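Local coordinates for protein type VI secretion system component (Escherichia coli O6, PDB 2P5Z) that is a component of the type VI secretion system, structurally similar to the T4 phage tail proteins gp27 and gp5, and probably forms part of the trimeric, phage-like puncturing device, at residues P379-M383 and F456-D462. Numbering follows the deposited sequence.
Sequences PRPVM and FEEGNPD
R380 and M383, in the loop leading to strand 387-391, meet the loop between strands 451-456 and 464-469 of the OB domain. This second loop starts with a type I' beta turn from E457 to N460 and continues into an Asx turn.

The extended R380 chain reaches D462 and forms a salt bridge. R380 NH1 and NH2 both bond to D462 OD2, at 2.9 and 3.0 Å. OD2 lies in the guanidinium plane, but the carboxylate is turned 75° from that plane. Each charge has a second partner: R380 NE pairs with E181, and D462 OD1 accepts from M165 N. The pair thus joins helix 171-182 through R380 and strand 161-166 through D462. On the backbone, M383 N bonds to G459 O at 2.9 Å.

M383 CG sits over one face of the F456 ring, toward its rim. M383 SD stands above the F456 ring, 4.9 Å from its centroid, a distant Met-aromatic contact. The M383 chain bends at chi2 (-71°), and M383 CE meets P461 CB, 3.6 Å away. P381 CG faces P461 CG at 4.3 Å.

The Asx turn closes with D462 N donating to N460 OD1 at 3.0 Å, 28° off the amide carbonyl plane.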
# COMPACT_ATOMS: atom_id res chain seq x y z
N PRO A 379 -1.84 -6.90 11.85
CA PRO A 379 -0.45 -7.38 11.87
C PRO A 379 0.39 -6.77 12.99
O PRO A 379 0.18 -5.61 13.36
CB PRO A 379 0.10 -6.94 10.51
CG PRO A 379 -0.82 -5.85 10.05
CD PRO A 379 -2.17 -6.23 10.58
N ARG A 380 1.32 -7.56 13.51
CA ARG A 380 2.23 -7.11 14.56
C ARG A 380 3.25 -6.13 14.00
O ARG A 380 3.62 -6.23 12.83
CB ARG A 380 2.94 -8.31 15.17
CG ARG A 380 2.38 -8.67 16.51
CD ARG A 380 2.77 -10.05 16.99
NE ARG A 380 2.02 -10.34 18.20
CZ ARG A 380 2.44 -10.03 19.43
NH1 ARG A 380 3.61 -9.44 19.61
NH2 ARG A 380 1.68 -10.31 20.48
N PRO A 381 3.69 -5.16 14.80
CA PRO A 381 4.76 -4.31 14.29
C PRO A 381 6.07 -5.11 14.13
O PRO A 381 6.33 -6.07 14.88
CB PRO A 381 4.89 -3.21 15.35
CG PRO A 381 4.28 -3.76 16.57
CD PRO A 381 3.26 -4.78 16.16
N VAL A 382 6.85 -4.73 13.13
CA VAL A 382 8.03 -5.50 12.78
C VAL A 382 9.24 -4.80 13.39
O VAL A 382 9.51 -3.63 13.07
CB VAL A 382 8.12 -5.69 11.25
CG1 VAL A 382 9.46 -6.25 10.83
CG2 VAL A 382 6.99 -6.61 10.77
N MET A 383 9.91 -5.49 14.31
CA MET A 383 11.02 -4.90 15.04
C MET A 383 12.33 -5.22 14.33
O MET A 383 12.89 -6.30 14.50
CB MET A 383 11.07 -5.37 16.49
CG MET A 383 9.80 -5.09 17.28
SD MET A 383 9.56 -3.36 17.65
CE MET A 383 7.81 -3.37 17.71
N PHE A 456 15.05 -8.66 18.93
CA PHE A 456 13.73 -9.26 18.99
C PHE A 456 13.66 -10.43 18.07
O PHE A 456 13.93 -10.31 16.87
CB PHE A 456 12.67 -8.23 18.62
CG PHE A 456 12.60 -7.06 19.57
CD1 PHE A 456 11.84 -7.14 20.70
CD2 PHE A 456 13.34 -5.91 19.33
CE1 PHE A 456 11.77 -6.09 21.58
CE2 PHE A 456 13.28 -4.86 20.22
CZ PHE A 456 12.49 -4.95 21.34
N GLU A 457 13.33 -11.57 18.65
CA GLU A 457 13.35 -12.82 17.92
C GLU A 457 12.23 -12.82 16.88
O GLU A 457 11.07 -12.57 17.21
CB GLU A 457 13.21 -13.96 18.91
CG GLU A 457 13.44 -15.30 18.34
CD GLU A 457 13.50 -16.36 19.40
OE1 GLU A 457 12.46 -16.62 20.05
OE2 GLU A 457 14.59 -16.93 19.59
N GLU A 458 12.60 -13.08 15.63
CA GLU A 458 11.79 -12.85 14.40
C GLU A 458 10.97 -11.55 14.31
O GLU A 458 9.87 -11.56 13.79
CB GLU A 458 10.99 -14.10 13.95
CG GLU A 458 10.14 -14.80 15.00
CD GLU A 458 9.88 -16.26 14.65
OE1 GLU A 458 9.43 -16.53 13.51
OE2 GLU A 458 10.13 -17.13 15.52
N GLY A 459 11.52 -10.45 14.81
CA GLY A 459 10.89 -9.14 14.71
C GLY A 459 9.73 -8.93 15.67
O GLY A 459 9.11 -7.88 15.67
N ASN A 460 9.45 -9.95 16.48
CA ASN A 460 8.36 -9.92 17.44
C ASN A 460 8.70 -9.07 18.67
O ASN A 460 9.65 -9.37 19.40
CB ASN A 460 8.06 -11.36 17.85
CG ASN A 460 6.71 -11.53 18.50
OD1 ASN A 460 6.24 -10.68 19.27
ND2 ASN A 460 6.07 -12.65 18.20
N PRO A 461 7.88 -8.04 18.95
CA PRO A 461 8.09 -7.13 20.09
C PRO A 461 7.96 -7.81 21.45
O PRO A 461 8.42 -7.25 22.44
CB PRO A 461 6.96 -6.11 19.93
CG PRO A 461 5.92 -6.82 19.14
CD PRO A 461 6.69 -7.67 18.17
N ASP A 462 7.34 -8.98 21.49
CA ASP A 462 7.18 -9.72 22.74
C ASP A 462 8.18 -10.87 22.88
O ASP A 462 7.98 -11.80 23.66
CB ASP A 462 5.74 -10.19 22.91
CG ASP A 462 4.75 -9.03 23.02
OD1 ASP A 462 5.09 -7.98 23.64
OD2 ASP A 462 3.62 -9.17 22.48